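Local coordinates for transcriptional regulator (Aquifex aeolicus, PDB 2EH3), which probably binds DNA and regulates transcription as a two-subunit, all-helical member of the TetR/AcrR family, at residues 22-25 / 26-29; 42-45 / 46-50; 83-86 / 87-90; 111-114 / 115-119; 153-156 / 157-161. All coordinates share one frame; numbering follows the deposited sequence.

Contact 1 of 5, residues 22-25 / 26-29; sequences GTSV and EEIV
Where the loop after helix 3-18 runs into helix 25-32, Ser24 and Val25 start the helical bonding pattern: Ile28 N donates to Ser24 O at 3.1 Å, and Val29 N to Val25 O in a nearly straight bond of 172°. Ser24 is the N-cap residue. Its OG sits between the backbone N and the carbonyl carbon (chi1 70°), a rotation that turns the hydroxyl onto the first turn, where it accepts from Glu27 N at 3.1 Å. Glu27 answers in the reverse direction. Its chain is extended beyond CG and doubles back past the cap, with CG 3.2 Å from Ser24 OG, until OE1 accepts from Ser24 N at 3.0 Å; the N-H arrives from above the carboxylate plane, 35° out of it. These reciprocal bonds make a capping box. Beside it, Thr23 CG2 packs on Ile28 CG1 at 3.8 Å, the two side chains meeting at about a right angle, while Thr23 OG1 is bound to Gly19 O and the threonine side chain packs against helix 3-18. Lys18 forms a salt bridge with Glu27 OE1, so this oxygen serves both the cap and helix 3-18. The helix opens the predicted helix-turn-helix motif, and a carboxylate at its amino end probably gains from the helix dipole as well as from Lys18, which would keep Glu27 ionised.

Contact 2 of 5, residues 42-45 / 46-50; sequences HFKS and KEELI
Phe43 and Leu49 make the tight side of this turn between helix 36-42 and helix 46-67. Leu49 CD1 stands over the centre of the Phe43 ring, 4.0 Å from its centroid and 12° off the ring normal, a CH-pi contact made by one methyl on one face. Phe43 CD1 also comes within 3.8 Å of Leu49 CA, on the backbone of the helix. Leu49 has CG anti to the backbone N (chi1 168°), which swings its branch toward the ring, and both residues also touch helix 3-18. The other side of the turn is polar and more exposed. Here Glu48 OE2 accepts from Lys44 N at 2.9 Å in an almost linear bond of 178°, although the donor stands well above the carboxylate plane. The aliphatic part of Lys44 runs alongside the Glu48 carboxylate, with CB 3.5 Å from OE1. Its ammonium group turns off to Tyr40 O, leaving Lys44 NZ 5.6 Å from Glu48 OE2. Between the two sides lies the N-cap Ser45, whose OG accepts from Glu48 N at 3.0 Å, while its carbonyl takes the N-H of Leu49. Glu48 thus grips the loop one residue ahead of the cap, and its negative charge, near the amino end of helix 46-67, is probably stabilised by the helix dipole, with the Lys44 charge nearby but not in contact.

Contact 3 of 5, residues 83-86 / 87-90; sequences VLYR and EKKV
Tyr85 O is the atom on which Lys88 closes, gripped by two donors from opposite faces of its carbonyl plane: Lys88 N at 3.1 Å and Lys88 NZ at 3.0 Å. The side chain can circle back to the same oxygen because CG lies between the backbone N and the carbonyl carbon (chi1 57°) and the chain bends again at its end. On the way, Lys88 CD passes over the centre of the Tyr85 ring, 4.2 Å from the centroid, in a CH-pi contact. Were Lys88 an alanine, Tyr85 O would probably keep just the bent backbone bond, and this ring face would lose its cover from the lysine chain. One turn back, Glu87 N still donates to Val83 O at 2.9 Å. Two waters span the break, one from Arg86 O to Lys89 N, the other from Arg86 NH2 to Glu87 OE2. Further out, Thr57 and Lys60 of helix 46-67 hold the Glu87 carboxylate, and Tyr85 OH is bonded to Arg155 O, fixing the far end of the ring. The whole is a one-residue junction between two helices, in which Glu87 follows the end of helix 73-86 and stands at the N-cap position of helix 88-99 within the TetR-type C-terminal domain.

Contact 4 of 5, residues 111-114 / 115-119; sequences KIED and AKRRF
The Arg117 guanidinium carries Asp114 CA and Glu113 O over one face, both offset toward the rim, whereas the Arg118 guanidinium is met at its edge. There Asp114 OD2 lies in the guanidinium plane, 2.9 Å from Arg118 NE, and the donor approaches on the syn side of the carboxylate but tilted out of its plane. Asp114 CG is anti to its own N (chi1 -176°), which lets the carboxylate serve both arginines, OD1 forming a weak hydrogen bond and salt bridge with Arg117 NH2 at 3.1 Å. A water links OD1 to Arg117 NE. With Glu113 these residues form a salt-bridge network along helix 105-126. With a leucine in place of Arg118, Asp114 OD2 would probably lose an in-plane charged partner and rely more on His58. That histidine, on helix 46-67, is also hydrogen-bonded to Asp114 OD2 through NE2, and Arg118 packs on Ile62 and Phe65 of the same helix. Across the helix, Ile112 and Lys116 turn to helix 131-152 and touch His148 and Gln144 of the second subunit.

Contact 5 of 5, residues 153-156 / 157-161; sequences EERE and LPFLK
Cation-pi stacking joins Arg155 to Phe159, in the first turn of helix 157-171. The guanidinium lies flat on one ring face, the planes only 23° apart, with Arg155 CZ 3.9 Å from the ring centroid and 7° off its normal. Arg155 NH1 is the nitrogen over the ring centre, while NH2 sits 3.6 Å from Phe159 CD1. Bends at chi2 and chi3 fold the arginine chain back over the ring. Tyr149 of helix 131-152 meets Phe159 edge-to-face. This is the start of the last helix of the TetR-type C-terminal domain, with Glu156 at the N-cap position. Of the polar contacts, the backbone bond from Phe159 N to Glu156 O is weak, 3.1 Å long and bent to 130°; Pro158, having no N-H, cannot donate to that oxygen. Apolar packing follows the helix inward: Leu160 CD1 reaches Arg155 CB at 3.9 Å, and the leucine continues onto Ile146, Tyr149 and Val150.

In the fold
The five contacts follow one another along the chain, each closing before the next opens. Contacts 1 and 2 lie in the TetR-type N-terminal region that probably binds DNA, their centres 12 Å apart, and touch where Lys46 NZ probably bonds Thr23 O and Ile28 packs on Leu49. Contacts 3, 4 and 5 belong to the C-terminal domain. Contacts 3 and 5, also 12 Å apart between centres, touch through the tyrosine of the first and the loop of the second, near the glutamates that bind magnesium. Contact 4 faces the second subunit, about 31 Å from contact 1 between centres. Helix 46-67, which begins in contact 2, packs against residues of contacts 3 and 4, and so connects the two regions.

Contact 1 of 5, residues 22-25 / 26-29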
loop_
_atom_site.group_PDB
_atom_site.type_symbol
_atom_site.label_atom_id
_atom_site.label_comp_id
_atom_site.label_asym_id
_atom_site.label_seq_id
_atom_site.Cartn_x
_atom_site.Cartn_y
_atom_site.Cartn_z
ATOM N N GLY A 22 -11.497 -6.850 -15.574
ATOM C CA GLY A 22 -12.917 -6.767 -15.866
ATOM C C GLY A 22 -13.333 -5.845 -16.996
ATOM O O GLY A 22 -14.528 -5.592 -17.165
ATOM N N THR A 23 -12.361 -5.352 -17.765
ATOM C CA THR A 23 -12.644 -4.475 -18.902
ATOM C C THR A 23 -12.029 -5.081 -20.140
ATOM O O THR A 23 -10.869 -5.453 -20.133
ATOM C CB THR A 23 -12.068 -3.070 -18.671
ATOM O OG1 THR A 23 -12.722 -2.517 -17.527
ATOM C CG2 THR A 23 -12.318 -2.172 -19.869
ATOM N N SER A 24 -12.818 -5.181 -21.213
ATOM C CA SER A 24 -12.326 -5.779 -22.456
ATOM C C SER A 24 -12.031 -4.730 -23.524
ATOM O O SER A 24 -12.488 -3.588 -23.424
ATOM C CB SER A 24 -13.373 -6.761 -22.994
ATOM O OG SER A 24 -14.512 -6.044 -23.458
ATOM N N VAL A 25 -11.253 -5.120 -24.534
ATOM C CA VAL A 25 -10.949 -4.223 -25.633
ATOM C C VAL A 25 -12.277 -3.892 -26.307
ATOM O O VAL A 25 -12.501 -2.759 -26.730
ATOM C CB VAL A 25 -9.975 -4.898 -26.611
ATOM C CG1 VAL A 25 -9.884 -4.092 -27.912
ATOM C CG2 VAL A 25 -8.615 -5.024 -25.944
ATOM N N GLU A 26 -13.177 -4.867 -26.384
ATOM C CA GLU A 26 -14.459 -4.580 -27.004
ATOM C C GLU A 26 -15.223 -3.455 -26.285
ATOM O O GLU A 26 -15.795 -2.585 -26.935
ATOM C CB GLU A 26 -15.325 -5.829 -27.058
ATOM C CG GLU A 26 -16.683 -5.544 -27.683
ATOM C CD GLU A 26 -16.566 -4.764 -28.991
ATOM O OE1 GLU A 26 -15.963 -5.302 -29.953
ATOM O OE2 GLU A 26 -17.068 -3.607 -29.049
ATOM N N GLU A 27 -15.248 -3.464 -24.954
ATOM C CA GLU A 27 -15.950 -2.420 -24.206
ATOM C C GLU A 27 -15.294 -1.046 -24.405
ATOM O O GLU A 27 -15.968 -0.017 -24.473
ATOM C CB GLU A 27 -15.999 -2.764 -22.715
ATOM C CG GLU A 27 -16.785 -4.027 -22.424
ATOM C CD GLU A 27 -16.704 -4.468 -20.971
ATOM O OE1 GLU A 27 -15.621 -4.364 -20.363
ATOM O OE2 GLU A 27 -17.733 -4.945 -20.439
ATOM N N ILE A 28 -13.969 -1.045 -24.463
ATOM C CA ILE A 28 -13.223 0.191 -24.663
ATOM C C ILE A 28 -13.549 0.814 -26.019
ATOM O O ILE A 28 -13.875 2.009 -26.098
ATOM C CB ILE A 28 -11.713 -0.081 -24.572
ATOM C CG1 ILE A 28 -11.341 -0.388 -23.112
ATOM C CG2 ILE A 28 -10.895 1.142 -25.061
ATOM C CD1 ILE A 28 -9.942 -1.003 -22.963
ATOM N N VAL A 29 -13.459 0.011 -27.092
ATOM C CA VAL A 29 -13.716 0.594 -28.410
ATOM C C VAL A 29 -15.180 0.981 -28.591
ATOM O O VAL A 29 -15.475 1.969 -29.277
ATOM C CB VAL A 29 -13.210 -0.286 -29.607
ATOM C CG1 VAL A 29 -11.681 -0.473 -29.511
ATOM C CG2 VAL A 29 -13.938 -1.613 -29.673
#

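Contact 2 of 5, residues 42-45 / 46-50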
loop_
_atom_site.group_PDB
_atom_site.type_symbol
_atom_site.label_atom_id
_atom_site.label_comp_id
_atom_site.label_asym_id
_atom_site.label_seq_id
_atom_site.Cartn_x
_atom_site.Cartn_y
_atom_site.Cartn_z
ATOM N N HIS A 42 -2.899 1.457 -32.747
ATOM C CA HIS A 42 -2.154 2.127 -31.676
ATOM C C HIS A 42 -1.620 1.252 -30.554
ATOM O O HIS A 42 -0.626 1.615 -29.916
ATOM C CB HIS A 42 -3.007 3.228 -31.042
ATOM C CG HIS A 42 -3.367 4.327 -31.986
ATOM N ND1 HIS A 42 -2.446 5.243 -32.446
ATOM C CD2 HIS A 42 -4.540 4.635 -32.585
ATOM C CE1 HIS A 42 -3.041 6.069 -33.290
ATOM N NE2 HIS A 42 -4.310 5.721 -33.391
ATOM N N PHE A 43 -2.275 0.118 -30.300
ATOM C CA PHE A 43 -1.879 -0.791 -29.213
ATOM C C PHE A 43 -1.952 -2.240 -29.681
ATOM O O PHE A 43 -2.977 -2.677 -30.163
ATOM C CB PHE A 43 -2.824 -0.595 -28.012
ATOM C CG PHE A 43 -2.815 0.811 -27.457
ATOM C CD1 PHE A 43 -1.744 1.255 -26.649
ATOM C CD2 PHE A 43 -3.846 1.714 -27.749
ATOM C CE1 PHE A 43 -1.722 2.564 -26.156
ATOM C CE2 PHE A 43 -3.825 3.031 -27.257
ATOM C CZ PHE A 43 -2.756 3.460 -26.457
ATOM N N LYS A 44 -0.884 -3.007 -29.509
ATOM C CA LYS A 44 -0.956 -4.376 -29.970
ATOM C C LYS A 44 -1.730 -5.291 -29.024
ATOM O O LYS A 44 -2.214 -6.358 -29.430
ATOM C CB LYS A 44 0.455 -4.902 -30.246
ATOM C CG LYS A 44 1.122 -4.153 -31.411
ATOM C CD LYS A 44 0.259 -4.251 -32.680
ATOM C CE LYS A 44 0.676 -3.258 -33.762
ATOM N NZ LYS A 44 0.067 -1.905 -33.571
ATOM N N SER A 45 -1.924 -4.830 -27.788
ATOM C CA SER A 45 -2.620 -5.618 -26.789
ATOM C C SER A 45 -3.125 -4.768 -25.629
ATOM O O SER A 45 -2.738 -3.615 -25.466
ATOM C CB SER A 45 -1.665 -6.653 -26.211
ATOM O OG SER A 45 -0.601 -5.976 -25.562
ATOM N N LYS A 46 -3.991 -5.375 -24.825
ATOM C CA LYS A 46 -4.527 -4.731 -23.641
ATOM C C LYS A 46 -3.327 -4.445 -22.708
ATOM O O LYS A 46 -3.296 -3.436 -22.007
ATOM C CB LYS A 46 -5.516 -5.680 -22.968
ATOM C CG LYS A 46 -6.649 -5.021 -22.273
ATOM C CD LYS A 46 -7.656 -6.071 -21.809
ATOM C CE LYS A 46 -7.662 -6.146 -20.302
ATOM N NZ LYS A 46 -8.696 -7.079 -19.769
ATOM N N GLU A 47 -2.354 -5.359 -22.689
ATOM C CA GLU A 47 -1.154 -5.212 -21.860
ATOM C C GLU A 47 -0.359 -3.960 -22.251
ATOM O O GLU A 47 0.090 -3.198 -21.366
ATOM C CB GLU A 47 -0.271 -6.471 -21.978
ATOM C CG GLU A 47 1.066 -6.373 -21.219
ATOM C CD GLU A 47 1.764 -7.726 -21.084
ATOM O OE1 GLU A 47 1.228 -8.729 -21.588
ATOM O OE2 GLU A 47 2.846 -7.794 -20.464
ATOM N N GLU A 48 -0.187 -3.739 -23.560
ATOM C CA GLU A 48 0.529 -2.545 -24.022
ATOM C C GLU A 48 -0.227 -1.307 -23.579
ATOM O O GLU A 48 0.374 -0.301 -23.201
ATOM C CB GLU A 48 0.668 -2.482 -25.553
ATOM C CG GLU A 48 1.764 -3.319 -26.160
ATOM C CD GLU A 48 2.100 -2.948 -27.613
ATOM O OE1 GLU A 48 2.970 -3.643 -28.187
ATOM O OE2 GLU A 48 1.516 -1.986 -28.181
ATOM N N LEU A 49 -1.559 -1.371 -23.655
ATOM C CA LEU A 49 -2.384 -0.247 -23.258
ATOM C C LEU A 49 -2.222 0.182 -21.799
ATOM O O LEU A 49 -2.024 1.354 -21.524
ATOM C CB LEU A 49 -3.863 -0.568 -23.545
ATOM C CG LEU A 49 -4.918 0.364 -22.945
ATOM C CD1 LEU A 49 -4.899 1.758 -23.636
ATOM C CD2 LEU A 49 -6.282 -0.304 -23.142
ATOM N N ILE A 50 -2.332 -0.745 -20.852
ATOM C CA ILE A 50 -2.200 -0.315 -19.463
ATOM C C ILE A 50 -0.766 0.119 -19.179
ATOM O O ILE A 50 -0.541 1.050 -18.409
ATOM C CB ILE A 50 -2.662 -1.422 -18.464
ATOM C CG1 ILE A 50 -2.711 -0.844 -17.030
ATOM C CG2 ILE A 50 -1.795 -2.619 -18.592
ATOM C CD1 ILE A 50 -3.510 -1.733 -16.054
#

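Contact 3 of 5, residues 83-86 / 87-90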
loop_
_atom_site.group_PDB
_atom_site.type_symbol
_atom_site.label_atom_id
_atom_site.label_comp_id
_atom_site.label_asym_id
_atom_site.label_seq_id
_atom_site.Cartn_x
_atom_site.Cartn_y
_atom_site.Cartn_z
ATOM N N VAL A 83 0.107 16.666 -8.512
ATOM C CA VAL A 83 0.068 15.827 -9.711
ATOM C C VAL A 83 -0.584 14.491 -9.391
ATOM O O VAL A 83 -1.445 14.047 -10.142
ATOM C CB VAL A 83 1.480 15.603 -10.289
ATOM C CG1 VAL A 83 1.463 14.481 -11.357
ATOM C CG2 VAL A 83 1.980 16.928 -10.885
ATOM N N LEU A 84 -0.198 13.851 -8.287
ATOM C CA LEU A 84 -0.835 12.575 -7.965
ATOM C C LEU A 84 -2.353 12.744 -7.815
ATOM O O LEU A 84 -3.125 11.878 -8.242
ATOM C CB LEU A 84 -0.261 11.989 -6.689
ATOM C CG LEU A 84 1.218 11.597 -6.735
ATOM C CD1 LEU A 84 1.684 11.179 -5.343
ATOM C CD2 LEU A 84 1.414 10.465 -7.733
ATOM N N TYR A 85 -2.785 13.864 -7.212
ATOM C CA TYR A 85 -4.208 14.102 -7.007
ATOM C C TYR A 85 -4.916 14.286 -8.349
ATOM O O TYR A 85 -5.991 13.727 -8.555
ATOM C CB TYR A 85 -4.430 15.331 -6.103
ATOM C CG TYR A 85 -5.846 15.447 -5.591
ATOM C CD1 TYR A 85 -6.231 14.821 -4.394
ATOM C CD2 TYR A 85 -6.804 16.130 -6.325
ATOM C CE1 TYR A 85 -7.573 14.877 -3.935
ATOM C CE2 TYR A 85 -8.153 16.190 -5.883
ATOM C CZ TYR A 85 -8.511 15.563 -4.692
ATOM O OH TYR A 85 -9.811 15.630 -4.257
ATOM N N ARG A 86 -4.331 15.072 -9.248
ATOM C CA ARG A 86 -4.909 15.269 -10.589
ATOM C C ARG A 86 -4.988 13.919 -11.319
ATOM O O ARG A 86 -5.944 13.660 -12.061
ATOM C CB ARG A 86 -4.044 16.213 -11.434
ATOM C CG ARG A 86 -3.992 17.662 -10.971
ATOM C CD ARG A 86 -3.598 18.595 -12.127
ATOM N NE ARG A 86 -2.393 18.178 -12.848
ATOM C CZ ARG A 86 -1.148 18.454 -12.468
ATOM N NH1 ARG A 86 -0.923 19.155 -11.363
ATOM N NH2 ARG A 86 -0.124 18.037 -13.201
ATOM N N GLU A 87 -3.972 13.083 -11.109
ATOM C CA GLU A 87 -3.888 11.748 -11.731
ATOM C C GLU A 87 -4.461 10.669 -10.809
ATOM O O GLU A 87 -4.104 9.509 -10.956
ATOM C CB GLU A 87 -2.416 11.385 -12.030
ATOM C CG GLU A 87 -1.668 12.385 -12.910
ATOM C CD GLU A 87 -2.047 12.282 -14.378
ATOM O OE1 GLU A 87 -2.021 11.149 -14.909
ATOM O OE2 GLU A 87 -2.356 13.327 -14.988
ATOM N N LYS A 88 -5.397 11.009 -9.914
ATOM C CA LYS A 88 -5.879 10.000 -8.964
ATOM C C LYS A 88 -6.507 8.743 -9.557
ATOM O O LYS A 88 -6.436 7.679 -8.950
ATOM C CB LYS A 88 -6.799 10.638 -7.909
ATOM C CG LYS A 88 -7.994 11.368 -8.455
ATOM C CD LYS A 88 -8.621 12.183 -7.322
ATOM C CE LYS A 88 -9.588 13.207 -7.878
ATOM N NZ LYS A 88 -8.929 14.110 -8.868
ATOM N N LYS A 89 -7.094 8.839 -10.749
ATOM C CA LYS A 89 -7.657 7.636 -11.372
ATOM C C LYS A 89 -6.533 6.681 -11.739
ATOM O O LYS A 89 -6.660 5.458 -11.602
ATOM C CB LYS A 89 -8.506 8.021 -12.601
ATOM C CG LYS A 89 -9.818 8.706 -12.188
ATOM C CD LYS A 89 -10.690 9.020 -13.395
ATOM C CE LYS A 89 -11.892 9.876 -12.998
ATOM N NZ LYS A 89 -12.827 9.159 -12.099
ATOM N N VAL A 90 -5.401 7.224 -12.186
ATOM C CA VAL A 90 -4.280 6.374 -12.536
ATOM C C VAL A 90 -3.637 5.822 -11.262
ATOM O O VAL A 90 -3.162 4.694 -11.263
ATOM C CB VAL A 90 -3.252 7.143 -13.397
ATOM C CG1 VAL A 90 -2.043 6.261 -13.712
ATOM C CG2 VAL A 90 -3.924 7.615 -14.684
HETATM O O HOH W 1 -7.385 11.288 -12.497
HETATM O O HOH W 2 -1.450 15.909 -14.376
#

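Contact 4 of 5, residues 111-114 / 115-119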
loop_
_atom_site.group_PDB
_atom_site.type_symbol
_atom_site.label_atom_id
_atom_site.label_comp_id
_atom_site.label_asym_id
_atom_site.label_seq_id
_atom_site.Cartn_x
_atom_site.Cartn_y
_atom_site.Cartn_z
ATOM N N LYS A 111 8.384 1.467 -10.899
ATOM C CA LYS A 111 8.057 2.878 -10.924
ATOM C C LYS A 111 8.275 3.550 -9.594
ATOM O O LYS A 111 8.721 4.699 -9.545
ATOM C CB LYS A 111 6.602 3.073 -11.374
ATOM C CG LYS A 111 6.362 2.628 -12.791
ATOM C CD LYS A 111 7.433 3.164 -13.759
ATOM C CE LYS A 111 7.020 2.875 -15.196
ATOM N NZ LYS A 111 8.027 3.293 -16.213
ATOM N N ILE A 112 7.957 2.849 -8.511
ATOM C CA ILE A 112 8.150 3.405 -7.180
ATOM C C ILE A 112 9.637 3.576 -6.952
ATOM O O ILE A 112 10.081 4.620 -6.471
ATOM C CB ILE A 112 7.608 2.482 -6.066
ATOM C CG1 ILE A 112 6.087 2.339 -6.189
ATOM C CG2 ILE A 112 8.039 3.044 -4.685
ATOM C CD1 ILE A 112 5.304 3.577 -5.762
ATOM N N GLU A 113 10.402 2.549 -7.305
ATOM C CA GLU A 113 11.849 2.601 -7.111
ATOM C C GLU A 113 12.436 3.754 -7.896
ATOM O O GLU A 113 13.337 4.434 -7.405
ATOM C CB GLU A 113 12.489 1.279 -7.557
ATOM C CG GLU A 113 14.015 1.224 -7.476
ATOM C CD GLU A 113 14.546 1.559 -6.091
ATOM O OE1 GLU A 113 13.834 1.286 -5.107
ATOM O OE2 GLU A 113 15.687 2.082 -5.989
ATOM N N ASP A 114 11.933 3.980 -9.111
ATOM C CA ASP A 114 12.463 5.078 -9.910
ATOM C C ASP A 114 12.151 6.406 -9.266
ATOM O O ASP A 114 13.016 7.291 -9.207
ATOM C CB ASP A 114 11.895 5.096 -11.326
ATOM C CG ASP A 114 12.534 6.187 -12.183
ATOM O OD1 ASP A 114 13.740 6.073 -12.488
ATOM O OD2 ASP A 114 11.847 7.168 -12.527
ATOM N N ALA A 115 10.921 6.568 -8.783
ATOM C CA ALA A 115 10.552 7.817 -8.130
ATOM C C ALA A 115 11.435 7.995 -6.888
ATOM O O ALA A 115 11.890 9.107 -6.591
ATOM C CB ALA A 115 9.074 7.785 -7.721
ATOM N N LYS A 116 11.663 6.899 -6.156
ATOM C CA LYS A 116 12.486 6.963 -4.953
ATOM C C LYS A 116 13.917 7.375 -5.293
ATOM O O LYS A 116 14.497 8.215 -4.591
ATOM C CB LYS A 116 12.504 5.609 -4.239
ATOM C CG LYS A 116 13.010 5.705 -2.810
ATOM C CD LYS A 116 12.674 4.443 -2.036
ATOM C CE LYS A 116 13.844 3.480 -1.990
ATOM N NZ LYS A 116 14.898 3.963 -1.067
ATOM N N ARG A 117 14.476 6.801 -6.362
ATOM C CA ARG A 117 15.836 7.144 -6.769
ATOM C C ARG A 117 15.928 8.627 -7.112
ATOM O O ARG A 117 16.880 9.303 -6.707
ATOM C CB ARG A 117 16.291 6.325 -7.986
ATOM C CG ARG A 117 16.649 4.870 -7.688
ATOM C CD ARG A 117 17.406 4.231 -8.867
ATOM N NE ARG A 117 16.647 4.241 -10.121
ATOM C CZ ARG A 117 15.728 3.334 -10.452
ATOM N NH1 ARG A 117 15.457 2.340 -9.622
ATOM N NH2 ARG A 117 15.082 3.421 -11.606
ATOM N N ARG A 118 14.936 9.146 -7.836
ATOM C CA ARG A 118 14.966 10.556 -8.199
ATOM C C ARG A 118 14.811 11.471 -6.998
ATOM O O ARG A 118 15.464 12.521 -6.902
ATOM C CB ARG A 118 13.870 10.858 -9.222
ATOM C CG ARG A 118 14.134 10.179 -10.520
ATOM C CD ARG A 118 12.998 10.418 -11.487
ATOM N NE ARG A 118 13.222 9.708 -12.746
ATOM C CZ ARG A 118 13.921 10.214 -13.758
ATOM N NH1 ARG A 118 14.457 11.425 -13.653
ATOM N NH2 ARG A 118 14.075 9.512 -14.866
ATOM N N PHE A 119 13.929 11.098 -6.080
ATOM C CA PHE A 119 13.731 11.884 -4.902
ATOM C C PHE A 119 15.020 11.877 -4.069
ATOM O O PHE A 119 15.442 12.907 -3.520
ATOM C CB PHE A 119 12.551 11.308 -4.118
ATOM C CG PHE A 119 12.160 12.123 -2.937
ATOM C CD1 PHE A 119 12.203 13.517 -2.966
ATOM C CD2 PHE A 119 11.718 11.476 -1.777
ATOM C CE1 PHE A 119 11.809 14.264 -1.856
ATOM C CE2 PHE A 119 11.326 12.205 -0.672
ATOM C CZ PHE A 119 11.367 13.598 -0.705
HETATM O O HOH W 3 16.414 6.931 -11.827
#

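Contact 5 of 5, residues 153-156 / 157-161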
loop_
_atom_site.group_PDB
_atom_site.type_symbol
_atom_site.label_atom_id
_atom_site.label_comp_id
_atom_site.label_asym_id
_atom_site.label_seq_id
_atom_site.Cartn_x
_atom_site.Cartn_y
_atom_site.Cartn_z
ATOM N N GLU A 153 -11.206 7.081 1.212
ATOM C CA GLU A 153 -12.235 8.099 1.080
ATOM C C GLU A 153 -11.627 9.191 0.233
ATOM O O GLU A 153 -10.447 9.492 0.390
ATOM C CB GLU A 153 -12.608 8.653 2.447
ATOM C CG GLU A 153 -13.481 9.888 2.357
ATOM C CD GLU A 153 -14.252 10.156 3.634
ATOM O OE1 GLU A 153 -14.952 11.190 3.696
ATOM O OE2 GLU A 153 -14.164 9.331 4.572
ATOM N N GLU A 154 -12.395 9.764 -0.688
ATOM C CA GLU A 154 -11.838 10.815 -1.501
ATOM C C GLU A 154 -12.035 12.185 -0.871
ATOM O O GLU A 154 -13.093 12.800 -0.998
ATOM C CB GLU A 154 -12.397 10.805 -2.937
ATOM C CG GLU A 154 -11.859 11.980 -3.783
ATOM C CD GLU A 154 -12.097 11.845 -5.287
ATOM O OE1 GLU A 154 -12.567 12.829 -5.903
ATOM O OE2 GLU A 154 -11.797 10.771 -5.857
ATOM N N ARG A 155 -11.008 12.646 -0.169
ATOM C CA ARG A 155 -11.028 13.965 0.431
ATOM C C ARG A 155 -10.583 14.942 -0.649
ATOM O O ARG A 155 -9.972 14.541 -1.657
ATOM C CB ARG A 155 -10.048 14.055 1.615
ATOM C CG ARG A 155 -10.336 13.072 2.747
ATOM C CD ARG A 155 -11.742 13.264 3.318
ATOM N NE ARG A 155 -11.931 14.637 3.798
ATOM C CZ ARG A 155 -11.622 15.066 5.026
ATOM N NH1 ARG A 155 -11.125 14.233 5.939
ATOM N NH2 ARG A 155 -11.766 16.357 5.324
ATOM N N GLU A 156 -10.872 16.223 -0.426
ATOM C CA GLU A 156 -10.482 17.270 -1.363
ATOM C C GLU A 156 -8.989 17.567 -1.154
ATOM O O GLU A 156 -8.432 17.392 -0.059
ATOM C CB GLU A 156 -11.288 18.554 -1.131
ATOM C CG GLU A 156 -12.778 18.436 -1.441
ATOM C CD GLU A 156 -13.526 19.732 -1.154
ATOM O OE1 GLU A 156 -13.139 20.784 -1.710
ATOM O OE2 GLU A 156 -14.504 19.707 -0.374
ATOM N N LEU A 157 -8.358 18.055 -2.203
ATOM C CA LEU A 157 -6.921 18.363 -2.172
ATOM C C LEU A 157 -6.441 19.283 -1.039
ATOM O O LEU A 157 -5.358 19.057 -0.478
ATOM C CB LEU A 157 -6.499 18.929 -3.543
ATOM C CG LEU A 157 -5.025 19.317 -3.736
ATOM C CD1 LEU A 157 -4.094 18.086 -3.461
ATOM C CD2 LEU A 157 -4.849 19.845 -5.179
ATOM N N PRO A 158 -7.214 20.325 -0.679
ATOM C CA PRO A 158 -6.720 21.174 0.408
ATOM C C PRO A 158 -6.432 20.432 1.711
ATOM O O PRO A 158 -5.487 20.767 2.438
ATOM C CB PRO A 158 -7.829 22.224 0.561
ATOM C CG PRO A 158 -8.323 22.368 -0.875
ATOM C CD PRO A 158 -8.385 20.921 -1.337
ATOM N N PHE A 159 -7.268 19.446 2.023
ATOM C CA PHE A 159 -7.075 18.662 3.221
ATOM C C PHE A 159 -5.754 17.889 3.140
ATOM O O PHE A 159 -4.982 17.868 4.086
ATOM C CB PHE A 159 -8.229 17.667 3.403
ATOM C CG PHE A 159 -8.044 16.747 4.570
ATOM C CD1 PHE A 159 -8.287 17.196 5.867
ATOM C CD2 PHE A 159 -7.613 15.438 4.385
ATOM C CE1 PHE A 159 -8.105 16.359 6.962
ATOM C CE2 PHE A 159 -7.423 14.578 5.482
ATOM C CZ PHE A 159 -7.672 15.042 6.765
ATOM N N LEU A 160 -5.517 17.235 2.002
ATOM C CA LEU A 160 -4.276 16.477 1.864
ATOM C C LEU A 160 -3.064 17.395 1.929
ATOM O O LEU A 160 -2.059 17.054 2.562
ATOM C CB LEU A 160 -4.249 15.666 0.549
ATOM C CG LEU A 160 -5.055 14.376 0.686
ATOM C CD1 LEU A 160 -6.459 14.636 0.216
ATOM C CD2 LEU A 160 -4.400 13.246 -0.094
ATOM N N LYS A 161 -3.149 18.566 1.300
ATOM C CA LYS A 161 -2.033 19.491 1.339
ATOM C C LYS A 161 -1.731 19.994 2.732
ATOM O O LYS A 161 -0.566 20.143 3.093
ATOM C CB LYS A 161 -2.275 20.628 0.364
ATOM C CG LYS A 161 -2.078 20.088 -1.036
ATOM C CD LYS A 161 -2.531 21.028 -2.081
ATOM C CE LYS A 161 -1.811 22.318 -2.005
ATOM N NZ LYS A 161 -2.193 23.017 -3.270
#